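Local coordinates for membrane protein (Acinetobacter baumannii AB307-0294, PDB 5DL5) that probably forms an outer-membrane beta-barrel channel of the OprD porin family that lets small molecules, antibiotics among them, pass across the outer membrane, at residues V143-T148 against D170-Q175; R185-A190 against Q308-F313; V223-P228 against L235-S240; N276-S281 against Y295-G300. All blocks are in the same frame, centred on the assembly; numbering follows the deposited sequence.

Overall arrangement
Two surroundings are compared in this barrel. Contacts 3 and 4 are wall pairings, each inside one antiparallel hairpin; strands 233-246 and 273-286 lie side by side, so the two ladders join directly, Asp238 O accepting from Ser281 N. Contact 3 lies on the surface and contact 4 is partly buried; aromatic groups lie on one face of each, and the other is polar in contact 3 but mixes aliphatic groups with buried amides in contact 4. Contacts 1 and 2 lie across the chain's centre from contact 3. Contact 1, wholly buried, keeps a scrap of ladder but crowds carboxylates together; contact 2 joins two loops with one charged bond. They touch where Phe313 N meets Glu145 OE1.

Contact 1 (V143-T148 against D170-Q175); sequences VPEYFT and DQMSDQ
Two donors converge on Glu145 OE1, the backbone N-H groups of Asn138 and Phe313, so this end of a buried carboxylate is held by bonds from outside the pair. The chain reaches there fully extended, CG anti to the backbone N (chi1 175°), and passes Met172, whose SD lies 3.7 Å from Glu145 OE1. The other oxygen meets an acid: Glu145 OE2 comes within 2.6 Å of Asp170 OD1, the two carboxylates nearly coplanar. Asp170 in turn lies alongside Phe147, pointing the same way, its carboxylate almost parallel to the ring. Asp170 OD1 sits 3.5 Å from Phe147 CZ, over one face and offset toward the rim. Behind these side chains runs a short antiparallel ladder. Tyr146 and Gln171 form the hydrogen-bonded pair, Gln171 N giving a nearly straight bond of 2.8 Å to Tyr146 O, and Phe147 with Asp170 the non-hydrogen-bonded one. Past the ladder, Ser173 begins to turn away within the type I turn Met172-Gln175, and its OG donates to Val143 O at 2.6 Å, in the carbonyl plane. On the Tyr146 side of the ladder the phenol OH is bonded to Asp79 of strand 70-83. So close an approach of two buried acid oxygens suggests that one of the two acids holds a proton, its pKa probably raised.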
loop_
_atom_site.group_PDB
_atom_site.type_symbol
_atom_site.label_atom_id
_atom_site.label_comp_id
_atom_site.label_asym_id
_atom_site.label_seq_id
_atom_site.Cartn_x
_atom_site.Cartn_y
_atom_site.Cartn_z
ATOM N N VAL A 143 2.798 9.587 -6.614
ATOM C CA VAL A 143 3.111 10.335 -5.413
ATOM C C VAL A 143 2.428 9.662 -4.188
ATOM O O VAL A 143 1.418 9.032 -4.318
ATOM C CB VAL A 143 2.682 11.833 -5.518
ATOM C CG1 VAL A 143 3.510 12.528 -6.576
ATOM C CG2 VAL A 143 1.209 12.005 -5.896
ATOM N N PRO A 144 2.938 9.952 -2.982
ATOM C CA PRO A 144 2.378 9.285 -1.770
ATOM C C PRO A 144 1.117 9.875 -1.309
ATOM O O PRO A 144 0.795 11.043 -1.507
ATOM C CB PRO A 144 3.518 9.350 -0.732
ATOM C CG PRO A 144 4.543 10.345 -1.302
ATOM C CD PRO A 144 4.203 10.667 -2.726
ATOM N N GLU A 145 0.326 9.018 -0.748
ATOM C CA GLU A 145 -0.850 9.408 -0.024
ATOM C C GLU A 145 -0.463 10.019 1.330
ATOM O O GLU A 145 0.485 9.522 1.971
ATOM C CB GLU A 145 -1.742 8.155 0.150
ATOM C CG GLU A 145 -2.992 8.357 1.007
ATOM C CD GLU A 145 -3.807 7.085 1.173
ATOM O OE1 GLU A 145 -3.304 5.998 0.764
ATOM O OE2 GLU A 145 -5.007 7.263 1.547
ATOM N N TYR A 146 -1.116 11.136 1.701
ATOM C CA TYR A 146 -0.802 11.841 2.954
ATOM C C TYR A 146 -1.885 11.786 3.934
ATOM O O TYR A 146 -3.048 12.003 3.611
ATOM C CB TYR A 146 -0.417 13.372 2.757
ATOM C CG TYR A 146 0.815 13.583 1.846
ATOM C CD1 TYR A 146 2.010 13.029 2.159
ATOM C CD2 TYR A 146 0.753 14.289 0.637
ATOM C CE1 TYR A 146 3.123 13.178 1.379
ATOM C CE2 TYR A 146 1.896 14.493 -0.175
ATOM C CZ TYR A 146 3.065 13.891 0.193
ATOM O OH TYR A 146 4.278 13.992 -0.481
ATOM N N PHE A 147 -1.523 11.586 5.190
ATOM C CA PHE A 147 -2.513 11.717 6.282
ATOM C C PHE A 147 -2.157 12.917 7.190
ATOM O O PHE A 147 -1.017 13.199 7.319
ATOM C CB PHE A 147 -2.534 10.429 7.063
ATOM C CG PHE A 147 -3.267 9.300 6.367
ATOM C CD1 PHE A 147 -4.678 9.153 6.496
ATOM C CD2 PHE A 147 -2.571 8.406 5.605
ATOM C CE1 PHE A 147 -5.319 8.062 5.945
ATOM C CE2 PHE A 147 -3.235 7.344 5.003
ATOM C CZ PHE A 147 -4.598 7.188 5.145
ATOM N N THR A 148 -3.147 13.588 7.762
ATOM C CA THR A 148 -2.928 14.642 8.696
ATOM C C THR A 148 -3.495 14.269 10.051
ATOM O O THR A 148 -4.636 13.948 10.177
ATOM C CB THR A 148 -3.548 15.961 8.215
ATOM O OG1 THR A 148 -3.122 16.218 6.877
ATOM C CG2 THR A 148 -3.174 17.233 9.133
ATOM N N ASP A 170 -7.224 12.736 4.968
ATOM C CA ASP A 170 -6.561 11.740 4.096
ATOM C C ASP A 170 -6.529 12.316 2.712
ATOM O O ASP A 170 -7.536 12.696 2.214
ATOM C CB ASP A 170 -7.366 10.450 4.173
ATOM C CG ASP A 170 -6.892 9.373 3.140
ATOM O OD1 ASP A 170 -5.769 9.435 2.666
ATOM O OD2 ASP A 170 -7.701 8.517 2.795
ATOM N N GLN A 171 -5.339 12.476 2.163
ATOM C CA GLN A 171 -5.194 13.075 0.817
ATOM C C GLN A 171 -4.532 12.029 -0.135
ATOM O O GLN A 171 -3.324 11.798 -0.070
ATOM C CB GLN A 171 -4.286 14.351 0.869
ATOM C CG GLN A 171 -4.236 15.029 -0.543
ATOM C CD GLN A 171 -3.478 16.402 -0.611
ATOM O OE1 GLN A 171 -2.710 16.721 0.207
ATOM N NE2 GLN A 171 -3.669 17.102 -1.622
ATOM N N MET A 172 -5.358 11.411 -0.976
ATOM C CA MET A 172 -4.878 10.345 -1.834
ATOM C C MET A 172 -4.059 10.937 -2.996
ATOM O O MET A 172 -4.084 12.163 -3.263
ATOM C CB MET A 172 -6.039 9.515 -2.412
ATOM C CG MET A 172 -5.977 8.069 -1.952
ATOM S SD MET A 172 -4.502 7.226 -2.534
ATOM C CE MET A 172 -4.936 7.008 -4.278
ATOM N N SER A 173 -3.291 10.053 -3.601
ATOM C CA SER A 173 -2.289 10.465 -4.594
ATOM C C SER A 173 -2.792 11.269 -5.780
ATOM O O SER A 173 -2.092 12.098 -6.303
ATOM C CB SER A 173 -1.643 9.154 -5.133
ATOM O OG SER A 173 -1.094 8.462 -4.004
ATOM N N ASP A 174 -4.050 11.045 -6.169
ATOM C CA ASP A 174 -4.668 11.689 -7.303
ATOM C C ASP A 174 -5.692 12.753 -6.938
ATOM O O ASP A 174 -6.652 13.024 -7.733
ATOM C CB ASP A 174 -5.348 10.603 -8.182
ATOM C CG ASP A 174 -6.541 9.912 -7.482
ATOM O OD1 ASP A 174 -6.657 9.921 -6.225
ATOM O OD2 ASP A 174 -7.416 9.396 -8.210
ATOM N N GLN A 175 -5.538 13.299 -5.730
ATOM C CA GLN A 175 -6.418 14.299 -5.247
ATOM C C GLN A 175 -5.604 15.581 -4.914
ATOM O O GLN A 175 -4.536 15.489 -4.287
ATOM C CB GLN A 175 -7.173 13.808 -3.964
ATOM C CG GLN A 175 -7.890 12.460 -4.125
ATOM C CD GLN A 175 -9.103 12.595 -5.007
ATOM O OE1 GLN A 175 -9.759 13.594 -4.970
ATOM N NE2 GLN A 175 -9.352 11.597 -5.857
#

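Contact 2 (R185-A190 against Q308-F313); sequences RGLDRA and QNADGF
One charged hydrogen bond carries the polar part of this meeting of two irregular loops. Arg185 leaves its backbone with CG anti to the carbonyl carbon (chi1 -75°), bends at chi3, and brings NH2 to within 2.8 Å of Gln308 O. The acceptor lies in the guanidinium plane, at its edge, whereas the nitrogen stands above the plane of the Gln308 carbonyl. The apolar part is small: the methyl of Ala310 points at 185-190 and packs 3.9 Å from Leu187 CD1, with Gly186 O also nearby. With CG of Leu187 anti to the backbone N (chi1 -173°) and chi2 at 48°, its CD1 also comes 3.7 Å from Ala310 O. Within 308-313, Asp311 folds back so that its OD1 accepts from Asn309 N at 3.0 Å, met from above the carboxylate plane, and its OD2 forms a salt bridge with Arg218. Asp181 ties the two loops together from outside, OD1 accepting from Arg185 N and OD2 from Ala310 N. No beta ladder joins the two segments; a cationic side chain on a backbone carbonyl, one methyl contact and a bridging acid do. Accepting from the guanidinium would be expected to polarise the Gln308 peptide group, while the charge of Asp311 is probably offset by Arg218.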
loop_
_atom_site.group_PDB
_atom_site.type_symbol
_atom_site.label_atom_id
_atom_site.label_comp_id
_atom_site.label_asym_id
_atom_site.label_seq_id
_atom_site.Cartn_x
_atom_site.Cartn_y
_atom_site.Cartn_z
ATOM N N ARG A 185 -13.772 11.498 -1.052
ATOM C CA ARG A 185 -14.522 11.670 0.174
ATOM C C ARG A 185 -13.508 11.908 1.317
ATOM O O ARG A 185 -12.400 11.321 1.349
ATOM C CB ARG A 185 -15.365 10.417 0.462
ATOM C CG ARG A 185 -16.604 10.331 -0.447
ATOM C CD ARG A 185 -17.528 9.155 -0.181
ATOM N NE ARG A 185 -16.817 7.849 -0.234
ATOM C CZ ARG A 185 -16.854 6.946 -1.216
ATOM N NH1 ARG A 185 -17.503 7.194 -2.337
ATOM N NH2 ARG A 185 -16.219 5.759 -1.095
ATOM N N GLY A 186 -13.887 12.730 2.284
ATOM C CA GLY A 186 -12.928 13.108 3.367
ATOM C C GLY A 186 -12.879 12.117 4.509
ATOM O O GLY A 186 -13.749 11.316 4.609
ATOM N N LEU A 187 -11.812 12.111 5.307
ATOM C CA LEU A 187 -11.793 11.346 6.549
ATOM C C LEU A 187 -12.532 12.070 7.694
ATOM O O LEU A 187 -12.309 13.299 7.933
ATOM C CB LEU A 187 -10.317 11.185 6.884
ATOM C CG LEU A 187 -10.031 10.267 8.083
ATOM C CD1 LEU A 187 -10.720 8.876 8.162
ATOM C CD2 LEU A 187 -8.541 10.186 8.284
ATOM N N ASP A 188 -13.291 11.363 8.487
ATOM C CA ASP A 188 -13.855 11.930 9.742
ATOM C C ASP A 188 -12.753 11.782 10.876
ATOM O O ASP A 188 -12.091 12.723 11.192
ATOM C CB ASP A 188 -15.197 11.250 10.077
ATOM C CG ASP A 188 -15.934 11.924 11.313
ATOM O OD1 ASP A 188 -15.338 12.767 11.994
ATOM O OD2 ASP A 188 -17.097 11.559 11.627
ATOM N N ARG A 189 -12.491 10.581 11.420
ATOM C CA ARG A 189 -11.521 10.440 12.528
ATOM C C ARG A 189 -11.087 8.998 12.461
ATOM O O ARG A 189 -11.891 8.089 12.794
ATOM C CB ARG A 189 -12.197 10.698 13.918
ATOM C CG ARG A 189 -11.259 10.649 15.125
ATOM C CD ARG A 189 -11.935 10.779 16.472
ATOM N NE ARG A 189 -12.778 9.591 16.683
ATOM C CZ ARG A 189 -13.817 9.556 17.506
ATOM N NH1 ARG A 189 -14.130 10.607 18.277
ATOM N NH2 ARG A 189 -14.589 8.492 17.553
ATOM N N ALA A 190 -9.833 8.803 12.222
ATOM C CA ALA A 190 -9.246 7.486 12.341
ATOM C C ALA A 190 -8.301 7.368 13.553
ATOM O O ALA A 190 -7.324 8.114 13.618
ATOM C CB ALA A 190 -8.481 7.170 11.047
ATOM N N GLN A 308 -12.027 2.274 0.454
ATOM C CA GLN A 308 -13.247 2.904 0.022
ATOM C C GLN A 308 -13.771 3.907 1.082
ATOM O O GLN A 308 -14.841 4.437 0.892
ATOM C CB GLN A 308 -14.345 1.901 -0.173
ATOM C CG GLN A 308 -14.061 0.672 -1.032
ATOM C CD GLN A 308 -13.584 1.039 -2.399
ATOM O OE1 GLN A 308 -12.471 0.729 -2.808
ATOM N NE2 GLN A 308 -14.345 1.744 -3.056
ATOM N N ASN A 309 -13.088 4.056 2.212
ATOM C CA ASN A 309 -13.612 4.909 3.339
ATOM C C ASN A 309 -12.432 5.587 4.010
ATOM O O ASN A 309 -12.248 5.443 5.253
ATOM C CB ASN A 309 -14.300 3.937 4.378
ATOM C CG ASN A 309 -15.517 3.184 3.831
ATOM O OD1 ASN A 309 -16.547 3.753 3.779
ATOM N ND2 ASN A 309 -15.379 1.926 3.418
ATOM N N ALA A 310 -11.541 6.208 3.222
ATOM C CA ALA A 310 -10.450 6.975 3.719
ATOM C C ALA A 310 -9.555 6.188 4.664
ATOM O O ALA A 310 -9.105 6.676 5.670
ATOM C CB ALA A 310 -10.957 8.258 4.313
ATOM N N ASP A 311 -9.337 4.932 4.299
ATOM C CA ASP A 311 -8.734 3.939 5.145
ATOM C C ASP A 311 -7.386 3.430 4.636
ATOM O O ASP A 311 -6.959 2.392 5.092
ATOM C CB ASP A 311 -9.733 2.732 5.420
ATOM C CG ASP A 311 -10.204 2.072 4.162
ATOM O OD1 ASP A 311 -10.571 2.790 3.162
ATOM O OD2 ASP A 311 -10.204 0.808 4.091
ATOM N N GLY A 312 -6.759 4.168 3.715
ATOM C CA GLY A 312 -5.481 3.801 3.268
ATOM C C GLY A 312 -5.584 2.967 2.014
ATOM O O GLY A 312 -6.064 1.824 2.051
ATOM N N PHE A 313 -5.080 3.549 0.913
ATOM C CA PHE A 313 -5.017 2.854 -0.338
ATOM C C PHE A 313 -4.060 1.646 -0.368
ATOM O O PHE A 313 -4.109 0.859 -1.241
ATOM C CB PHE A 313 -4.687 3.908 -1.417
ATOM C CG PHE A 313 -4.829 3.428 -2.816
ATOM C CD1 PHE A 313 -6.037 3.477 -3.416
ATOM C CD2 PHE A 313 -3.769 2.911 -3.488
ATOM C CE1 PHE A 313 -6.207 3.036 -4.716
ATOM C CE2 PHE A 313 -3.899 2.509 -4.809
ATOM C CZ PHE A 313 -5.118 2.584 -5.411
#

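Contact 3 (V223-P228 against L235-S240); sequences VNFKQP and LTYDFS
Val223 opens the pairing with a two-way bond to Phe239, Val223 N reaching Phe239 O at 2.8 Å nearly along the C=O axis. Its CG1, in the crowded position between backbone N and carbonyl carbon, packs 3.8 Å from Phe239 CB. Asn224 turns to the other face, CG anti to the backbone N (chi1 -171°). Its ND2 donates to Asp238 OD1 at 2.9 Å, the acceptor in the amide plane and the oxygen using its anti lone pair. The same Asp238 OD1 accepts from Asn222 ND2, and Asp238 OD2 takes the hydroxyl of Ser240 on its syn lone pair, so the carboxylate is gripped by three bonds. Phe225 returns to the Val223 face and lies beside Tyr237, pointing the same way; Tyr237 CD1 comes to the edge of the Phe225 ring, 4.1 Å from CD2, while their backbones exchange two straight bonds. Lys226 runs out fully extended, brushing Thr236 OG1 with its CG at 3.9 Å. Gln227 and Leu235 close the register, Gln227 N to Leu235 O being a short 2.7 Å. Alternating hydrogen-bonded and non-hydrogen-bonded pairs put Val223, Phe225, Leu235, Tyr237 and Phe239, with Gln227 at the end, on one surface, probably largely facing lipid, and Asn224, Lys226, Thr236 and Asp238 on the other: the pattern of an antiparallel beta-hairpin in the wall of a transmembrane porin barrel.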
loop_
_atom_site.group_PDB
_atom_site.type_symbol
_atom_site.label_atom_id
_atom_site.label_comp_id
_atom_site.label_asym_id
_atom_site.label_seq_id
_atom_site.Cartn_x
_atom_site.Cartn_y
_atom_site.Cartn_z
ATOM N N VAL A 223 2.494 -12.920 11.857
ATOM C CA VAL A 223 3.661 -13.620 12.382
ATOM C C VAL A 223 4.534 -14.088 11.191
ATOM O O VAL A 223 4.007 -14.581 10.165
ATOM C CB VAL A 223 3.241 -14.676 13.393
ATOM C CG1 VAL A 223 2.438 -15.802 12.752
ATOM C CG2 VAL A 223 4.489 -15.354 13.950
ATOM N N ASN A 224 5.833 -13.988 11.368
ATOM C CA ASN A 224 6.800 -14.181 10.375
ATOM C C ASN A 224 7.968 -14.925 11.014
ATOM O O ASN A 224 8.505 -14.527 12.025
ATOM C CB ASN A 224 7.169 -12.852 9.643
ATOM C CG ASN A 224 8.029 -13.098 8.455
ATOM O OD1 ASN A 224 9.231 -13.377 8.583
ATOM N ND2 ASN A 224 7.398 -13.151 7.271
ATOM N N PHE A 225 8.274 -16.106 10.442
ATOM C CA PHE A 225 9.245 -17.046 11.013
ATOM C C PHE A 225 10.166 -17.501 9.865
ATOM O O PHE A 225 9.716 -18.051 8.882
ATOM C CB PHE A 225 8.623 -18.259 11.711
ATOM C CG PHE A 225 9.670 -19.210 12.280
ATOM C CD1 PHE A 225 10.536 -18.797 13.270
ATOM C CD2 PHE A 225 9.839 -20.446 11.765
ATOM C CE1 PHE A 225 11.558 -19.626 13.748
ATOM C CE2 PHE A 225 10.849 -21.308 12.250
ATOM C CZ PHE A 225 11.702 -20.879 13.229
ATOM N N LYS A 226 11.437 -17.181 10.012
ATOM C CA LYS A 226 12.464 -17.625 9.148
ATOM C C LYS A 226 13.264 -18.758 9.733
ATOM O O LYS A 226 13.869 -18.613 10.779
ATOM C CB LYS A 226 13.426 -16.513 8.890
ATOM C CG LYS A 226 14.577 -16.990 7.997
ATOM C CD LYS A 226 15.416 -15.793 7.626
ATOM C CE LYS A 226 16.683 -16.234 6.909
ATOM N NZ LYS A 226 17.497 -14.994 6.714
ATOM N N GLN A 227 13.379 -19.826 8.950
ATOM C CA GLN A 227 13.997 -21.054 9.337
ATOM C C GLN A 227 15.247 -21.379 8.460
ATOM O O GLN A 227 15.133 -21.778 7.309
ATOM C CB GLN A 227 12.900 -22.089 9.238
ATOM C CG GLN A 227 12.953 -23.078 10.378
ATOM C CD GLN A 227 13.974 -24.038 10.104
ATOM O OE1 GLN A 227 14.115 -24.377 8.960
ATOM N NE2 GLN A 227 14.760 -24.429 11.087
ATOM N N PRO A 228 16.439 -21.117 8.989
ATOM C CA PRO A 228 17.720 -21.354 8.316
ATOM C C PRO A 228 17.869 -22.778 7.872
ATOM O O PRO A 228 17.403 -23.647 8.596
ATOM C CB PRO A 228 18.754 -21.094 9.428
ATOM C CG PRO A 228 18.089 -20.110 10.308
ATOM C CD PRO A 228 16.648 -20.534 10.324
ATOM N N LEU A 235 13.856 -21.078 4.693
ATOM C CA LEU A 235 12.446 -21.154 4.531
ATOM C C LEU A 235 11.839 -20.119 5.406
ATOM O O LEU A 235 12.134 -20.101 6.583
ATOM C CB LEU A 235 11.953 -22.544 4.924
ATOM C CG LEU A 235 10.931 -23.016 3.886
ATOM C CD1 LEU A 235 11.647 -23.854 2.855
ATOM C CD2 LEU A 235 9.803 -23.795 4.534
ATOM N N THR A 236 10.984 -19.288 4.845
ATOM C CA THR A 236 10.287 -18.288 5.593
ATOM C C THR A 236 8.771 -18.534 5.477
ATOM O O THR A 236 8.226 -18.592 4.360
ATOM C CB THR A 236 10.613 -16.877 5.027
ATOM O OG1 THR A 236 12.008 -16.762 5.036
ATOM C CG2 THR A 236 9.892 -15.663 5.792
ATOM N N TYR A 237 8.112 -18.577 6.650
ATOM C CA TYR A 237 6.707 -18.739 6.747
ATOM C C TYR A 237 6.087 -17.497 7.259
ATOM O O TYR A 237 6.619 -16.833 8.143
ATOM C CB TYR A 237 6.365 -19.826 7.769
ATOM C CG TYR A 237 6.988 -21.153 7.516
ATOM C CD1 TYR A 237 8.199 -21.484 8.111
ATOM C CD2 TYR A 237 6.356 -22.082 6.767
ATOM C CE1 TYR A 237 8.751 -22.743 7.958
ATOM C CE2 TYR A 237 6.871 -23.329 6.586
ATOM C CZ TYR A 237 8.069 -23.648 7.200
ATOM O OH TYR A 237 8.600 -24.873 6.974
ATOM N N ASP A 238 4.958 -17.179 6.719
ATOM C CA ASP A 238 4.215 -15.961 7.078
ATOM C C ASP A 238 2.710 -16.275 7.241
ATOM O O ASP A 238 2.067 -16.953 6.341
ATOM C CB ASP A 238 4.403 -14.866 6.005
ATOM C CG ASP A 238 3.840 -13.509 6.477
ATOM O OD1 ASP A 238 4.541 -12.783 7.289
ATOM O OD2 ASP A 238 2.640 -13.200 6.150
ATOM N N PHE A 239 2.133 -15.800 8.339
ATOM C CA PHE A 239 0.665 -15.841 8.556
ATOM C C PHE A 239 0.213 -14.439 8.835
ATOM O O PHE A 239 0.772 -13.749 9.766
ATOM C CB PHE A 239 0.423 -16.870 9.706
ATOM C CG PHE A 239 -1.025 -17.054 10.173
ATOM C CD1 PHE A 239 -2.138 -16.991 9.301
ATOM C CD2 PHE A 239 -1.277 -17.418 11.534
ATOM C CE1 PHE A 239 -3.451 -17.173 9.766
ATOM C CE2 PHE A 239 -2.599 -17.642 12.016
ATOM C CZ PHE A 239 -3.693 -17.562 11.133
ATOM N N SER A 240 -0.655 -13.931 7.978
ATOM C CA SER A 240 -1.139 -12.583 8.043
ATOM C C SER A 240 -2.678 -12.627 8.005
ATOM O O SER A 240 -3.273 -13.505 7.347
ATOM C CB SER A 240 -0.660 -11.743 6.845
ATOM O OG SER A 240 0.743 -11.554 6.989
#

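Contact 4 (N276-S281 against Y295-G300); sequences NIWAIS and YQQNTG
Tyr295 pairs with Ile280 through two backbone bonds, and with CG anti to the backbone N (chi1 174°) its ring lies next to Trp278. The indole CH2 comes to the edge of the phenol ring, 3.7 Å from Tyr295 CE2, the two planes inclined at 57°. Tyr295 OH donates to Gln297 OE1 at 2.6 Å, which would steady the ring beside that amide. Gln296 lies on the opposite face of the sheet; its CB packs 4.0 Å from Ala279 CB, and its amide is held by loop residues, OE1 by Asn320 N and NE2 by Phe326 O. These strands form a beta-hairpin of the porin barrel wall, Trp278 and Tyr295 on one face, and on the other the buried Gln296 and Asn298 beside Ile277 and Ala279. Gln297, extended, runs alongside Trp278, its CB over one face of the indole and offset toward the rim, with Gln297 N bonded to Trp278 O nearly along the C=O axis. Asn298 follows on the Gln296 face, side by side with Ile277, whose CD1 touches Asn298 OD1 at 3.5 Å; that oxygen also accepts from Asn275 ND2. Thr299 places OG1 in the crowded position, 3.5 Å from Asn276 CB, and its N reaches Asn276 O at 2.8 Å, in the carbonyl plane.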
loop_
_atom_site.group_PDB
_atom_site.type_symbol
_atom_site.label_atom_id
_atom_site.label_comp_id
_atom_site.label_asym_id
_atom_site.label_seq_id
_atom_site.Cartn_x
_atom_site.Cartn_y
_atom_site.Cartn_z
ATOM N N ASN A 276 -13.442 -11.345 7.197
ATOM C CA ASN A 276 -12.102 -11.828 7.607
ATOM C C ASN A 276 -11.304 -12.281 6.346
ATOM O O ASN A 276 -11.817 -12.982 5.486
ATOM C CB ASN A 276 -12.194 -13.022 8.564
ATOM C CG ASN A 276 -12.956 -12.662 9.815
ATOM O OD1 ASN A 276 -12.478 -11.918 10.628
ATOM N ND2 ASN A 276 -14.163 -13.051 9.896
ATOM N N ILE A 277 -10.071 -11.840 6.245
ATOM C CA ILE A 277 -9.148 -12.254 5.171
ATOM C C ILE A 277 -7.861 -12.642 5.877
ATOM O O ILE A 277 -7.306 -11.927 6.705
ATOM C CB ILE A 277 -9.017 -11.232 4.056
ATOM C CG1 ILE A 277 -8.175 -11.816 2.901
ATOM C CG2 ILE A 277 -8.509 -9.911 4.595
ATOM C CD1 ILE A 277 -8.148 -10.922 1.680
ATOM N N TRP A 278 -7.358 -13.800 5.502
ATOM C CA TRP A 278 -6.078 -14.300 6.010
ATOM C C TRP A 278 -5.273 -15.023 4.906
ATOM O O TRP A 278 -5.833 -15.390 3.910
ATOM C CB TRP A 278 -6.283 -15.158 7.245
ATOM C CG TRP A 278 -7.045 -16.355 7.020
ATOM C CD1 TRP A 278 -8.417 -16.488 7.091
ATOM C CD2 TRP A 278 -6.530 -17.651 6.617
ATOM N NE1 TRP A 278 -8.748 -17.766 6.703
ATOM C CE2 TRP A 278 -7.653 -18.488 6.374
ATOM C CE3 TRP A 278 -5.261 -18.144 6.359
ATOM C CZ2 TRP A 278 -7.540 -19.829 6.034
ATOM C CZ3 TRP A 278 -5.149 -19.504 5.902
ATOM C CH2 TRP A 278 -6.317 -20.315 5.786
ATOM N N ALA A 279 -3.986 -15.238 5.150
ATOM C CA ALA A 279 -3.103 -15.797 4.196
ATOM C C ALA A 279 -1.934 -16.417 4.876
ATOM O O ALA A 279 -1.541 -15.955 5.936
ATOM C CB ALA A 279 -2.633 -14.776 3.205
ATOM N N ILE A 280 -1.496 -17.549 4.325
ATOM C CA ILE A 280 -0.280 -18.213 4.738
ATOM C C ILE A 280 0.647 -18.334 3.538
ATOM O O ILE A 280 0.125 -18.620 2.428
ATOM C CB ILE A 280 -0.556 -19.606 5.327
ATOM C CG1 ILE A 280 -1.420 -20.466 4.351
ATOM C CG2 ILE A 280 -1.302 -19.428 6.620
ATOM C CD1 ILE A 280 -1.575 -21.930 4.703
ATOM N N SER A 281 1.958 -18.122 3.760
ATOM C CA SER A 281 2.933 -18.185 2.688
ATOM C C SER A 281 4.124 -18.912 3.181
ATOM O O SER A 281 4.383 -18.920 4.395
ATOM C CB SER A 281 3.234 -16.765 2.126
ATOM O OG SER A 281 4.129 -16.188 3.016
ATOM N N TYR A 295 -1.528 -19.084 0.090
ATOM C CA TYR A 295 -2.981 -19.282 0.052
ATOM C C TYR A 295 -3.621 -18.195 0.863
ATOM O O TYR A 295 -3.082 -17.830 1.897
ATOM C CB TYR A 295 -3.308 -20.679 0.680
ATOM C CG TYR A 295 -4.756 -20.935 0.822
ATOM C CD1 TYR A 295 -5.527 -21.393 -0.275
ATOM C CD2 TYR A 295 -5.402 -20.698 2.027
ATOM C CE1 TYR A 295 -6.921 -21.559 -0.150
ATOM C CE2 TYR A 295 -6.776 -20.863 2.183
ATOM C CZ TYR A 295 -7.529 -21.351 1.077
ATOM O OH TYR A 295 -8.915 -21.522 1.215
ATOM N N GLN A 296 -4.784 -17.694 0.386
ATOM C CA GLN A 296 -5.438 -16.557 0.940
ATOM C C GLN A 296 -6.917 -16.831 0.890
ATOM O O GLN A 296 -7.435 -17.370 -0.077
ATOM C CB GLN A 296 -5.068 -15.328 0.094
ATOM C CG GLN A 296 -5.556 -14.014 0.558
ATOM C CD GLN A 296 -4.850 -12.854 -0.200
ATOM O OE1 GLN A 296 -3.663 -12.656 -0.021
ATOM N NE2 GLN A 296 -5.565 -12.152 -1.016
ATOM N N GLN A 297 -7.662 -16.469 1.932
ATOM C CA GLN A 297 -9.118 -16.739 1.873
ATOM C C GLN A 297 -9.889 -15.653 2.611
ATOM O O GLN A 297 -9.436 -15.123 3.652
ATOM C CB GLN A 297 -9.327 -18.088 2.559
ATOM C CG GLN A 297 -10.736 -18.373 2.989
ATOM C CD GLN A 297 -10.958 -19.835 3.435
ATOM O OE1 GLN A 297 -10.068 -20.716 3.344
ATOM N NE2 GLN A 297 -12.249 -20.142 3.687
ATOM N N ASN A 298 -11.025 -15.305 2.060
ATOM C CA ASN A 298 -11.963 -14.385 2.659
ATOM C C ASN A 298 -13.157 -15.129 3.238
ATOM O O ASN A 298 -13.616 -16.075 2.579
ATOM C CB ASN A 298 -12.567 -13.483 1.562
ATOM C CG ASN A 298 -11.586 -12.481 1.008
ATOM O OD1 ASN A 298 -11.599 -11.275 1.431
ATOM N ND2 ASN A 298 -10.706 -12.953 0.028
ATOM N N THR A 299 -13.659 -14.717 4.405
ATOM C CA THR A 299 -14.948 -15.229 4.895
ATOM C C THR A 299 -15.761 -13.972 5.387
ATOM O O THR A 299 -15.224 -12.813 5.465
ATOM C CB THR A 299 -14.749 -16.205 6.065
ATOM O OG1 THR A 299 -13.984 -15.592 7.076
ATOM C CG2 THR A 299 -13.953 -17.352 5.683
ATOM N N GLY A 300 -17.012 -14.202 5.712
ATOM C CA GLY A 300 -17.998 -13.197 6.088
ATOM C C GLY A 300 -18.914 -12.776 4.951
ATOM O O GLY A 300 -18.865 -13.341 3.867
#